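Local coordinates for protein arsenite methyltransferase (Chlamydomonas reinhardtii, PDB 5EVJ) that probably methylates trivalent arsenic, converting arsenic triglutathione into mono-, di- and trimethylated products with S-adenosyl-L-methionine as methyl donor, at residues A[115-118]-A[119-122]; A[129-132]-A[133-137]; A[147-150]-A[151-154]; A[156-160]-A[161-165]; A[304-307]-A[308-312]. The protein carries 15 engineered substitutions. All coordinates share one frame; numbering follows the deposited sequence.

Contact 1: residues A[115-118]-A[119-122]; sequences DMTP and AQLE
Asp115 ends strand 110-115 and looks across at the first turn of helix 118-126, where its OD1 comes within 4.4 Å of Gln120 CB, and its backbone N lies as far from CD1 of Leu121. Both are loose approaches of a polar atom to a carbon, and the carboxylate does its real work on backbone amides. OD1 receives Thr117 N at 2.9 Å through its anti lone pair, nearly straight at 170°, and the amide of Met116 adds a weak bond to the same oxygen. An aspartate oxygen accepting the N-H two residues on makes an Asx turn, here the bend that carries the chain from strand to helix. The second oxygen, OD2, takes the amide of Gly93, a residue of an apparent GxGxxA pattern, so that one carboxylate ties two loops at one end of a Rossmann-like sheet, a region that in related methyltransferases borders the cofactor pocket. Thr117 sits at the N-cap position, but its side chain makes no capping bond; Thr117 O accepts Leu121 N at 3.0 Å, an i+4 helix bond. With Thr117 CG2 anti to the backbone N (OG1 at chi1 -47°), that methyl is turned to Ala119 CB at 4.2 Å. Pro118 opens the helix; its O accepts Glu122 N at 3.0 Å and meets Leu121 CB at 3.4 Å. Gln120 bends its amide away to the carbonyl of Lys70.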
loop_
_atom_site.group_PDB
_atom_site.type_symbol
_atom_site.label_atom_id
_atom_site.label_comp_id
_atom_site.label_asym_id
_atom_site.label_seq_id
_atom_site.Cartn_x
_atom_site.Cartn_y
_atom_site.Cartn_z
ATOM N N ASP A 115 6.413 -14.548 4.821
ATOM C CA ASP A 115 6.476 -15.224 3.518
ATOM C C ASP A 115 6.143 -16.705 3.534
ATOM O O ASP A 115 6.064 -17.321 4.603
ATOM C CB ASP A 115 7.748 -14.948 2.748
ATOM C CG ASP A 115 7.547 -15.142 1.199
ATOM O OD1 ASP A 115 7.677 -16.297 0.733
ATOM O OD2 ASP A 115 7.279 -14.168 0.462
ATOM N N MET A 116 5.877 -17.235 2.346
ATOM C CA MET A 116 5.363 -18.589 2.203
ATOM C C MET A 116 6.533 -19.579 2.118
ATOM O O MET A 116 6.412 -20.727 2.576
ATOM C CB MET A 116 4.459 -18.686 0.966
ATOM C CG MET A 116 3.663 -19.992 0.872
ATOM S SD MET A 116 3.251 -20.545 -0.814
ATOM C CE MET A 116 4.790 -21.209 -1.484
ATOM N N THR A 117 7.660 -19.095 1.575
ATOM C CA THR A 117 8.862 -19.897 1.219
ATOM C C THR A 117 10.093 -19.786 2.169
ATOM O O THR A 117 10.725 -18.727 2.227
ATOM C CB THR A 117 9.266 -19.532 -0.218
ATOM O OG1 THR A 117 8.080 -19.567 -0.999
ATOM C CG2 THR A 117 10.262 -20.513 -0.821
ATOM N N PRO A 118 10.448 -20.898 2.882
ATOM C CA PRO A 118 11.624 -20.984 3.814
ATOM C C PRO A 118 12.995 -20.525 3.220
ATOM O O PRO A 118 13.793 -19.864 3.893
ATOM C CB PRO A 118 11.653 -22.479 4.187
ATOM C CG PRO A 118 10.876 -23.171 3.073
ATOM C CD PRO A 118 9.767 -22.215 2.754
ATOM N N ALA A 119 13.240 -20.870 1.962
ATOM C CA ALA A 119 14.393 -20.385 1.229
ATOM C C ALA A 119 14.473 -18.850 1.201
ATOM O O ALA A 119 15.531 -18.273 1.495
ATOM C CB ALA A 119 14.385 -20.947 -0.196
ATOM N N GLN A 120 13.363 -18.205 0.830
ATOM C CA GLN A 120 13.280 -16.752 0.816
ATOM C C GLN A 120 13.399 -16.145 2.251
ATOM O O GLN A 120 14.177 -15.195 2.471
ATOM C CB GLN A 120 12.009 -16.301 0.065
ATOM C CG GLN A 120 12.036 -16.512 -1.456
ATOM C CD GLN A 120 13.038 -15.570 -2.114
ATOM O OE1 GLN A 120 14.243 -15.875 -2.202
ATOM N NE2 GLN A 120 12.552 -14.400 -2.560
ATOM N N LEU A 121 12.682 -16.724 3.221
ATOM C CA LEU A 121 12.807 -16.332 4.635
ATOM C C LEU A 121 14.265 -16.198 5.100
ATOM O O LEU A 121 14.722 -15.130 5.568
ATOM C CB LEU A 121 12.140 -17.383 5.489
ATOM C CG LEU A 121 11.457 -17.008 6.787
ATOM C CD1 LEU A 121 10.043 -16.507 6.439
ATOM C CD2 LEU A 121 11.463 -18.228 7.734
ATOM N N GLU A 122 14.985 -17.305 4.966
ATOM C CA GLU A 122 16.323 -17.475 5.515
ATOM C C GLU A 122 17.288 -16.444 4.931
ATOM O O GLU A 122 18.207 -15.997 5.646
ATOM C CB GLU A 122 16.814 -18.935 5.315
ATOM C CG GLU A 122 18.015 -19.329 6.182
ATOM C CD GLU A 122 17.818 -19.026 7.674
ATOM O OE1 GLU A 122 16.738 -19.354 8.245
ATOM O OE2 GLU A 122 18.751 -18.458 8.283
#

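Contact 2: residues A[129-132]-A[133-137]; sequences DAYA and RDKLG. Engineered in segment 129-132: Ala132 (natural residue Cys).
Leu136 lies over one face of the ring of Tyr131, five residues earlier in the chain. Its CG stands 4.2 Å from the ring centroid and 23° off the normal, a CH-pi contact displaced toward the rim, while Leu136 CD1 presses closest, 3.4 Å from Tyr131 CE2. The ring reaches this place because Tyr131 CG is anti to its own backbone nitrogen (chi1 166°), which swings it alongside the end of the helix. Lys135 approaches the same ring with its CB, 4.0 Å from Tyr131 CD1, the two side chains crossing at about a right angle. On the inward side the ring also meets Tyr99, whose carbonyl binds the phenol OH. A serine in place of Tyr131 would probably leave the Tyr99 carbonyl without this mate and Leu136 with no ring to lie on. The outward side is looser. Asp129 and Arg133 are exposed, and Asp129 OD1 stays 6.9 Å from Arg133 NE despite the opposite charges; what joins these two residues is the backbone bond from Arg133 N to Asp129 O at 2.7 Å. Ala132 is an engineered residue in place of cysteine, its methyl buried near Ser141. At the end of helix 128-135, Tyr131 O takes Leu136 N at 3.0 Å and, weakly, Lys135 N: a pi-type turn, after which Gly137, with positive phi, leads the chain out of the helix.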
loop_
_atom_site.group_PDB
_atom_site.type_symbol
_atom_site.label_atom_id
_atom_site.label_comp_id
_atom_site.label_asym_id
_atom_site.label_seq_id
_atom_site.Cartn_x
_atom_site.Cartn_y
_atom_site.Cartn_z
ATOM N N ASP A 129 20.870 -8.693 11.040
ATOM C CA ASP A 129 21.555 -8.032 12.146
ATOM C C ASP A 129 22.590 -7.098 11.612
ATOM O O ASP A 129 22.698 -5.896 12.039
ATOM C CB ASP A 129 22.173 -9.031 13.136
ATOM C CG ASP A 129 21.103 -9.880 13.876
ATOM O OD1 ASP A 129 20.042 -9.348 14.292
ATOM O OD2 ASP A 129 21.335 -11.099 14.055
ATOM N N ALA A 130 23.355 -7.646 10.666
ATOM C CA ALA A 130 24.495 -6.927 10.097
ATOM C C ALA A 130 24.012 -5.645 9.375
ATOM O O ALA A 130 24.656 -4.585 9.442
ATOM C CB ALA A 130 25.268 -7.844 9.141
ATOM N N TYR A 131 22.865 -5.742 8.696
ATOM C CA TYR A 131 22.277 -4.585 8.016
ATOM C C TYR A 131 21.889 -3.514 9.025
ATOM O O TYR A 131 22.245 -2.273 8.924
ATOM C CB TYR A 131 21.102 -5.075 7.160
ATOM C CG TYR A 131 20.185 -3.980 6.654
ATOM C CD1 TYR A 131 20.579 -3.144 5.596
ATOM C CD2 TYR A 131 18.900 -3.774 7.243
ATOM C CE1 TYR A 131 19.726 -2.138 5.144
ATOM C CE2 TYR A 131 18.037 -2.778 6.770
ATOM C CZ TYR A 131 18.452 -1.971 5.730
ATOM O OH TYR A 131 17.637 -0.972 5.292
ATOM N N ALA A 132 21.174 -3.970 10.032
ATOM C CA ALA A 132 20.661 -3.029 11.046
ATOM C C ALA A 132 21.796 -2.417 11.822
ATOM O O ALA A 132 21.734 -1.239 12.210
ATOM C CB ALA A 132 19.691 -3.736 12.009
ATOM N N ARG A 133 22.834 -3.215 12.107
ATOM C CA ARG A 133 23.949 -2.662 12.895
ATOM C C ARG A 133 24.898 -1.730 12.083
ATOM O O ARG A 133 25.071 -0.551 12.444
ATOM C CB ARG A 133 24.646 -3.760 13.669
ATOM C CG ARG A 133 23.684 -4.531 14.580
ATOM C CD ARG A 133 24.336 -5.752 15.234
ATOM N NE ARG A 133 25.299 -5.300 16.241
ATOM C CZ ARG A 133 26.617 -5.545 16.249
ATOM N NH1 ARG A 133 27.199 -6.317 15.313
ATOM N NH2 ARG A 133 27.369 -5.020 17.222
ATOM N N ASP A 134 25.433 -2.210 10.959
ATOM C CA ASP A 134 26.405 -1.404 10.210
ATOM C C ASP A 134 25.754 -0.400 9.312
ATOM O O ASP A 134 26.262 0.713 9.226
ATOM C CB ASP A 134 27.318 -2.226 9.288
ATOM C CG ASP A 134 27.420 -3.672 9.691
ATOM O OD1 ASP A 134 27.368 -3.989 10.912
ATOM O OD2 ASP A 134 27.590 -4.503 8.767
ATOM N N LYS A 135 24.677 -0.778 8.603
ATOM C CA LYS A 135 24.071 0.178 7.680
ATOM C C LYS A 135 23.142 1.160 8.359
ATOM O O LYS A 135 23.158 2.341 8.061
ATOM C CB LYS A 135 23.410 -0.512 6.491
ATOM C CG LYS A 135 24.424 -1.236 5.598
ATOM C CD LYS A 135 25.575 -0.289 5.265
ATOM C CE LYS A 135 26.390 -0.779 4.077
ATOM N NZ LYS A 135 27.001 -2.065 4.454
ATOM N N LEU A 136 22.317 0.698 9.270
ATOM C CA LEU A 136 21.382 1.662 9.859
ATOM C C LEU A 136 21.924 2.246 11.160
ATOM O O LEU A 136 21.406 3.246 11.639
ATOM C CB LEU A 136 19.961 1.074 10.046
ATOM C CG LEU A 136 19.405 0.379 8.763
ATOM C CD1 LEU A 136 17.981 -0.177 8.959
ATOM C CD2 LEU A 136 19.490 1.337 7.568
ATOM N N GLY A 137 22.982 1.643 11.708
ATOM C CA GLY A 137 23.508 2.052 13.008
ATOM C C GLY A 137 22.504 1.806 14.143
ATOM O O GLY A 137 22.523 2.526 15.093
#

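Contact 3: residues A[147-150]-A[151-154]; sequences QGEI and EYLD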
loop_
_atom_site.group_PDB
_atom_site.type_symbol
_atom_site.label_atom_id
_atom_site.label_comp_id
_atom_site.label_asym_id
_atom_site.label_seq_id
_atom_site.Cartn_x
_atom_site.Cartn_y
_atom_site.Cartn_z
ATOM N N GLN A 147 7.158 -17.273 8.921
ATOM C CA GLN A 147 6.707 -18.126 7.858
ATOM C C GLN A 147 5.205 -18.251 7.899
ATOM O O GLN A 147 4.629 -18.627 8.920
ATOM C CB GLN A 147 7.346 -19.514 7.993
ATOM C CG GLN A 147 6.839 -20.558 7.000
ATOM C CD GLN A 147 7.978 -21.229 6.215
ATOM O OE1 GLN A 147 7.926 -21.287 4.987
ATOM N NE2 GLN A 147 9.017 -21.729 6.920
ATOM N N GLY A 148 4.552 -18.046 6.757
ATOM C CA GLY A 148 3.083 -18.023 6.807
ATOM C C GLY A 148 2.393 -17.898 5.497
ATOM O O GLY A 148 3.018 -17.730 4.474
ATOM N N GLU A 149 1.076 -17.986 5.536
ATOM C CA GLU A 149 0.293 -17.654 4.388
ATOM C C GLU A 149 -0.378 -16.305 4.543
ATOM O O GLU A 149 -1.153 -16.060 5.492
ATOM C CB GLU A 149 -0.770 -18.681 4.159
ATOM C CG GLU A 149 -0.260 -20.016 3.632
ATOM C CD GLU A 149 -1.343 -21.075 3.797
ATOM O OE1 GLU A 149 -1.811 -21.297 4.947
ATOM O OE2 GLU A 149 -1.758 -21.657 2.775
ATOM N N ILE A 150 -0.155 -15.457 3.544
ATOM C CA ILE A 150 -0.761 -14.130 3.595
ATOM C C ILE A 150 -2.254 -14.142 3.795
ATOM O O ILE A 150 -2.754 -13.184 4.387
ATOM C CB ILE A 150 -0.267 -13.177 2.513
ATOM C CG1 ILE A 150 -0.603 -13.696 1.110
ATOM C CG2 ILE A 150 1.249 -12.904 2.664
ATOM C CD1 ILE A 150 -0.076 -12.726 0.088
ATOM N N GLU A 151 -2.933 -15.267 3.472
ATOM C CA GLU A 151 -4.407 -15.426 3.699
ATOM C C GLU A 151 -4.779 -15.657 5.136
ATOM O O GLU A 151 -5.975 -15.611 5.469
ATOM C CB GLU A 151 -5.007 -16.619 2.908
ATOM C CG GLU A 151 -4.877 -16.538 1.356
ATOM C CD GLU A 151 -3.445 -16.578 0.863
ATOM O OE1 GLU A 151 -2.549 -17.014 1.612
ATOM O OE2 GLU A 151 -3.175 -16.195 -0.294
ATOM N N TYR A 152 -3.793 -15.973 5.990
ATOM C CA TYR A 152 -4.078 -16.512 7.354
ATOM C C TYR A 152 -3.253 -15.842 8.438
ATOM O O TYR A 152 -2.634 -16.491 9.287
ATOM C CB TYR A 152 -3.960 -18.061 7.419
ATOM C CG TYR A 152 -5.120 -18.745 6.709
ATOM C CD1 TYR A 152 -6.369 -18.889 7.362
ATOM C CD2 TYR A 152 -4.991 -19.185 5.416
ATOM C CE1 TYR A 152 -7.450 -19.430 6.701
ATOM C CE2 TYR A 152 -6.059 -19.780 4.730
ATOM C CZ TYR A 152 -7.285 -19.887 5.376
ATOM O OH TYR A 152 -8.380 -20.470 4.738
ATOM N N LEU A 153 -3.300 -14.520 8.460
ATOM C CA LEU A 153 -2.509 -13.807 9.425
ATOM C C LEU A 153 -2.832 -14.272 10.817
ATOM O O LEU A 153 -1.967 -14.217 11.668
ATOM C CB LEU A 153 -2.714 -12.304 9.267
ATOM C CG LEU A 153 -2.356 -11.770 7.869
ATOM C CD1 LEU A 153 -2.381 -10.256 7.846
ATOM C CD2 LEU A 153 -1.014 -12.278 7.400
ATOM N N ASP A 154 -4.077 -14.687 11.072
ATOM C CA ASP A 154 -4.486 -15.251 12.405
ATOM C C ASP A 154 -3.635 -16.521 12.676
ATOM O O ASP A 154 -3.085 -16.695 13.743
ATOM C CB ASP A 154 -6.001 -15.615 12.435
ATOM C CG ASP A 154 -6.468 -16.234 11.096
ATOM O OD1 ASP A 154 -5.662 -16.390 10.175
ATOM O OD2 ASP A 154 -7.628 -16.495 10.894
HETATM O O HOH W 1 0.474 -17.057 1.338
#
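Glu151 folds its carboxylate back over the residues before it, OE1 coming within 3.5 Å of Glu149 CB. The side chain bends about its CB-CG bond (chi2 65°), and this hook brings the same oxygen near the peptide N of Ile150, at too poor an angle for a direct bond. A water fills the role instead, accepting from Ile150 N at 2.8 Å and donating to Glu151 OE1 at 3.0 Å. The other oxygen, OE2, is held by the hydroxyl of Ser175. A leucine in place of Glu151 would probably deprive both the bridging water and Ser175 of this hydrogen-bond partner. Beneath the hook the backbone makes a tight turn, with Tyr152 N bonded to Glu149 O at 2.7 Å. Glu149 and Tyr152 then run side by side in the same direction, Glu149 OE1 lying 3.8 Å from Tyr152 CD2. Leu153 places CD2 3.6 Å from Ile150 O. In this Rossmann-like fold the turn belongs to the link between strands 143-147 and 163-169: Ile150 and Leu153 pack on strand 86-90, while Glu151, Tyr152 and Leu153 lie against helix 178-188.

Contact 4: residues A[156-160]-A[161-165]; sequences AGLED and SSFDL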
loop_
_atom_site.group_PDB
_atom_site.type_symbol
_atom_site.label_atom_id
_atom_site.label_comp_id
_atom_site.label_asym_id
_atom_site.label_seq_id
_atom_site.Cartn_x
_atom_site.Cartn_y
_atom_site.Cartn_z
ATOM N N ALA A 156 -0.720 -17.175 11.527
ATOM C CA ALA A 156 0.607 -16.672 11.825
ATOM C C ALA A 156 0.665 -15.976 13.200
ATOM O O ALA A 156 1.717 -15.460 13.561
ATOM C CB ALA A 156 1.064 -15.717 10.733
ATOM N N GLY A 157 -0.429 -15.958 13.966
ATOM C CA GLY A 157 -0.374 -15.327 15.302
ATOM C C GLY A 157 -0.490 -13.798 15.310
ATOM O O GLY A 157 -0.206 -13.165 16.320
ATOM N N LEU A 158 -0.920 -13.187 14.193
ATOM C CA LEU A 158 -1.023 -11.708 14.154
ATOM C C LEU A 158 -2.364 -11.202 14.650
ATOM O O LEU A 158 -3.466 -11.527 14.074
ATOM C CB LEU A 158 -0.668 -11.166 12.776
ATOM C CG LEU A 158 0.682 -11.650 12.236
ATOM C CD1 LEU A 158 0.974 -11.159 10.824
ATOM C CD2 LEU A 158 1.859 -11.328 13.180
ATOM N N GLU A 159 -2.266 -10.398 15.709
ATOM C CA GLU A 159 -3.405 -9.905 16.427
ATOM C C GLU A 159 -4.083 -8.701 15.723
ATOM O O GLU A 159 -3.469 -7.971 14.952
ATOM C CB GLU A 159 -2.992 -9.423 17.843
ATOM C CG GLU A 159 -2.072 -10.312 18.709
ATOM C CD GLU A 159 -2.756 -11.592 19.231
ATOM O OE1 GLU A 159 -4.016 -11.713 19.209
ATOM O OE2 GLU A 159 -2.028 -12.517 19.681
ATOM N N ASP A 160 -5.348 -8.506 16.066
ATOM C CA ASP A 160 -6.168 -7.390 15.681
ATOM C C ASP A 160 -5.449 -6.123 16.037
ATOM O O ASP A 160 -4.830 -6.049 17.084
ATOM C CB ASP A 160 -7.452 -7.426 16.508
ATOM C CG ASP A 160 -8.327 -8.555 16.146
ATOM O OD1 ASP A 160 -7.898 -9.483 15.435
ATOM O OD2 ASP A 160 -9.478 -8.552 16.603
ATOM N N SER A 161 -5.571 -5.103 15.174
ATOM C CA SER A 161 -5.042 -3.770 15.441
ATOM C C SER A 161 -3.600 -3.755 15.861
ATOM O O SER A 161 -3.212 -3.008 16.704
ATOM C CB SER A 161 -5.900 -3.038 16.500
ATOM O OG SER A 161 -7.264 -3.209 16.169
ATOM N N SER A 162 -2.773 -4.576 15.279
ATOM C CA SER A 162 -1.369 -4.625 15.777
ATOM C C SER A 162 -0.399 -3.962 14.821
ATOM O O SER A 162 0.797 -3.941 15.078
ATOM C CB SER A 162 -0.986 -6.072 16.037
ATOM O OG SER A 162 -1.193 -6.854 14.882
ATOM N N PHE A 163 -0.910 -3.389 13.720
ATOM C CA PHE A 163 -0.035 -2.771 12.721
ATOM C C PHE A 163 -0.589 -1.432 12.257
ATOM O O PHE A 163 -1.828 -1.251 12.120
ATOM C CB PHE A 163 0.148 -3.684 11.517
ATOM C CG PHE A 163 1.009 -4.874 11.813
ATOM C CD1 PHE A 163 2.383 -4.755 11.845
ATOM C CD2 PHE A 163 0.439 -6.118 12.081
ATOM C CE1 PHE A 163 3.200 -5.834 12.116
ATOM C CE2 PHE A 163 1.253 -7.192 12.389
ATOM C CZ PHE A 163 2.650 -7.047 12.372
ATOM N N ASP A 164 0.305 -0.504 11.989
ATOM C CA ASP A 164 -0.137 0.770 11.454
ATOM C C ASP A 164 -0.244 0.763 9.939
ATOM O O ASP A 164 -1.106 1.444 9.434
ATOM C CB ASP A 164 0.825 1.849 11.877
ATOM C CG ASP A 164 0.885 1.965 13.412
ATOM O OD1 ASP A 164 -0.165 2.264 14.046
ATOM O OD2 ASP A 164 1.994 1.759 13.936
ATOM N N LEU A 165 0.624 -0.013 9.248
ATOM C CA LEU A 165 0.681 -0.074 7.815
ATOM C C LEU A 165 0.740 -1.513 7.489
ATOM O O LEU A 165 1.480 -2.301 8.174
ATOM C CB LEU A 165 1.992 0.526 7.218
ATOM C CG LEU A 165 2.060 2.032 6.985
ATOM C CD1 LEU A 165 0.992 2.494 6.001
ATOM C CD2 LEU A 165 1.868 2.829 8.306
#
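A type II beta turn from Glu159 to Ser162 delivers the chain into strand 163-169, one of the parallel strands of the Rossmann-like sheet. Its open side is bridged by a side chain: Ser162 OG donates to Glu159 O at a short 2.5 Å, tilted 28° from the carbonyl plane. The hydroxyl reaches back because Ser162 OG sits between its own backbone N and carbonyl carbon (chi1 55°), and Ser162 CB follows it to within 3.3 Å of Glu159 O. At the outer corner Ser161 adopts positive phi, as the third residue of such a turn does, and its CB lies 3.2 Å from Asp160 O. Below the turn an apolar pair begins the core: Leu158 brings CD2 to the edge of the Phe163 ring, near its plane, 4.3 Å from CE2. Both side chains also rest on Leu88 of strand 86-90 and Val188 of helix 178-188. Asp160 OD1 forms a salt bridge with Arg187, whose guanidinium also binds the carbonyl of Leu158. The turn is thus held from within by a neutral hydroxyl and from outside by a charged group, and that arginine probably favours the ionised form of Asp160.

Contact 5: residues A[304-307]-A[308-312]; sequences YDLD and DHHRF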
loop_
_atom_site.group_PDB
_atom_site.type_symbol
_atom_site.label_atom_id
_atom_site.label_comp_id
_atom_site.label_asym_id
_atom_site.label_seq_id
_atom_site.Cartn_x
_atom_site.Cartn_y
_atom_site.Cartn_z
ATOM N N TYR A 304 2.727 17.485 -0.549
ATOM C CA TYR A 304 2.485 16.060 -0.329
ATOM C C TYR A 304 1.326 15.515 -1.191
ATOM O O TYR A 304 0.183 16.040 -1.169
ATOM C CB TYR A 304 2.084 15.894 1.112
ATOM C CG TYR A 304 1.755 14.459 1.429
ATOM C CD1 TYR A 304 2.770 13.513 1.546
ATOM C CD2 TYR A 304 0.438 14.054 1.619
ATOM C CE1 TYR A 304 2.475 12.184 1.837
ATOM C CE2 TYR A 304 0.133 12.741 1.940
ATOM C CZ TYR A 304 1.154 11.812 2.029
ATOM O OH TYR A 304 0.859 10.508 2.307
ATOM N N ASP A 305 1.596 14.491 -1.953
ATOM C CA ASP A 305 0.495 13.734 -2.605
ATOM C C ASP A 305 -0.192 12.680 -1.727
ATOM O O ASP A 305 0.384 11.610 -1.473
ATOM C CB ASP A 305 1.010 13.043 -3.877
ATOM C CG ASP A 305 1.595 14.064 -4.909
ATOM O OD1 ASP A 305 0.944 15.108 -5.186
ATOM O OD2 ASP A 305 2.728 13.825 -5.374
ATOM N N LEU A 306 -1.425 12.948 -1.302
ATOM C CA LEU A 306 -2.240 11.891 -0.748
ATOM C C LEU A 306 -2.464 10.846 -1.840
ATOM O O LEU A 306 -2.299 9.638 -1.639
ATOM C CB LEU A 306 -3.589 12.435 -0.286
ATOM C CG LEU A 306 -4.645 11.379 0.144
ATOM C CD1 LEU A 306 -4.196 10.587 1.403
ATOM C CD2 LEU A 306 -5.940 12.125 0.490
ATOM N N ASP A 307 -2.964 11.280 -2.985
ATOM C CA ASP A 307 -3.292 10.310 -4.060
ATOM C C ASP A 307 -3.203 11.117 -5.321
ATOM O O ASP A 307 -2.942 12.319 -5.240
ATOM C CB ASP A 307 -4.682 9.680 -3.883
ATOM C CG ASP A 307 -5.781 10.703 -3.732
ATOM O OD1 ASP A 307 -5.850 11.656 -4.550
ATOM O OD2 ASP A 307 -6.624 10.547 -2.803
ATOM N N ASP A 308 -3.454 10.492 -6.470
ATOM C CA ASP A 308 -3.243 11.176 -7.737
ATOM C C ASP A 308 -4.264 12.271 -8.059
ATOM O O ASP A 308 -4.111 12.910 -9.082
ATOM C CB ASP A 308 -3.184 10.173 -8.882
ATOM C CG ASP A 308 -4.495 9.415 -9.065
ATOM O OD1 ASP A 308 -5.515 9.706 -8.407
ATOM O OD2 ASP A 308 -4.477 8.467 -9.865
ATOM N N HIS A 309 -5.290 12.464 -7.211
ATOM C CA HIS A 309 -6.236 13.636 -7.342
ATOM C C HIS A 309 -6.137 14.628 -6.208
ATOM O O HIS A 309 -6.961 15.535 -6.098
ATOM C CB HIS A 309 -7.689 13.154 -7.467
ATOM C CG HIS A 309 -7.890 12.296 -8.669
ATOM N ND1 HIS A 309 -7.936 12.811 -9.951
ATOM C CD2 HIS A 309 -7.968 10.955 -8.804
ATOM C CE1 HIS A 309 -8.066 11.830 -10.817
ATOM N NE2 HIS A 309 -8.095 10.691 -10.149
ATOM N N HIS A 310 -5.148 14.459 -5.344
ATOM C CA HIS A 310 -5.074 15.322 -4.144
ATOM C C HIS A 310 -3.643 15.610 -3.809
ATOM O O HIS A 310 -2.995 14.823 -3.116
ATOM C CB HIS A 310 -5.759 14.681 -2.920
ATOM C CG HIS A 310 -7.222 14.422 -3.109
ATOM N ND1 HIS A 310 -7.699 13.320 -3.784
ATOM C CD2 HIS A 310 -8.312 15.134 -2.720
ATOM C CE1 HIS A 310 -9.021 13.352 -3.787
ATOM N NE2 HIS A 310 -9.416 14.447 -3.146
ATOM N N ARG A 311 -3.167 16.751 -4.273
ATOM C CA ARG A 311 -1.840 17.236 -3.947
ATOM C C ARG A 311 -1.990 18.454 -3.043
ATOM O O ARG A 311 -2.681 19.371 -3.413
ATOM C CB ARG A 311 -1.102 17.624 -5.227
ATOM C CG ARG A 311 0.204 18.370 -5.017
ATOM C CD ARG A 311 0.909 18.379 -6.358
ATOM N NE ARG A 311 2.341 18.230 -6.217
ATOM C CZ ARG A 311 3.184 19.247 -6.001
ATOM N NH1 ARG A 311 2.723 20.515 -5.921
ATOM N NH2 ARG A 311 4.501 19.000 -5.873
ATOM N N PHE A 312 -1.350 18.430 -1.883
ATOM C CA PHE A 312 -1.427 19.460 -0.885
ATOM C C PHE A 312 -0.136 20.199 -0.899
ATOM O O PHE A 312 0.984 19.592 -0.739
ATOM C CB PHE A 312 -1.539 18.878 0.533
ATOM C CG PHE A 312 -2.840 18.206 0.781
ATOM C CD1 PHE A 312 -3.033 16.864 0.381
ATOM C CD2 PHE A 312 -3.909 18.944 1.308
ATOM C CE1 PHE A 312 -4.264 16.278 0.540
ATOM C CE2 PHE A 312 -5.163 18.347 1.442
ATOM C CZ PHE A 312 -5.325 17.010 1.069
#
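Tyr304 and Phe312 form a hydrogen-bonded pair of this antiparallel hairpin, on the side away from the turn. Tyr304 N gives to Phe312 O at 2.7 Å, and Phe312 N returns a bond to Tyr304 O at 2.9 Å, which satisfies both backbones. Toward the turn the register slips by one: Leu306 and Asp307 both face His310, a classic beta bulge. Here Leu306 N makes a weak bond to His310 O at 3.0 Å, and His310 N reaches Asp307 O at 3.1 Å, completing the type I turn from Asp307 to His310. Asp307 OD1 accepts two hydrogen bonds. On its syn side it takes His310 ND1 at 2.6 Å, the carboxylate oxygen lying in the plane of the imidazole, at its edge, with the carboxylate turned 77° to the ring. On its anti side it takes His309 N at 2.8 Å. Asp307 CG stands between the backbone N and the carbonyl carbon (chi1 53°), which folds the carboxylate inward over the turn. Its OD2 salt-bridges Arg243, while Arg272 serves both the Tyr304 hydroxyl and the Leu306 carbonyl. Asp308 turns its OD2 to Gln244. On the other face, with Asp305 and Arg311, the salt bridge is long, 3.6 Å from Asp305 OD1 to Arg311 NE, and the planes of the two groups stand 50° apart. Leu306 CB touches the edge of the Phe312 ring. With two donors on OD1 and an arginine on OD2, Asp307 is probably kept ionised, and its negative charge would favour a more basic His310.

Contacts 1 and 3 lie where strands 110-115 and 143-147 end, and contact 4 where the chain re-enters the Rossmann-like sheet at strand 163-169. Asp115 O probably bonds to Gly148 N at 2.7 Å, joining contact 1 to contact 3, and Leu153 O with Leu158 N, 2.9 Å apart, probably carries the series on to contact 4. Contact 2 is on the next helix after that of contact 1; its centre lies about 21 Å from the centre of contact 1, and it touches none of the others. Contact 5 stands apart, its centre about 36 Å from that of contact 1, though its nearest atoms come within about 9 Å of contact 4. Contact 1 is tied, through Asp115 and Gly93, to the probable cofactor-binding loop.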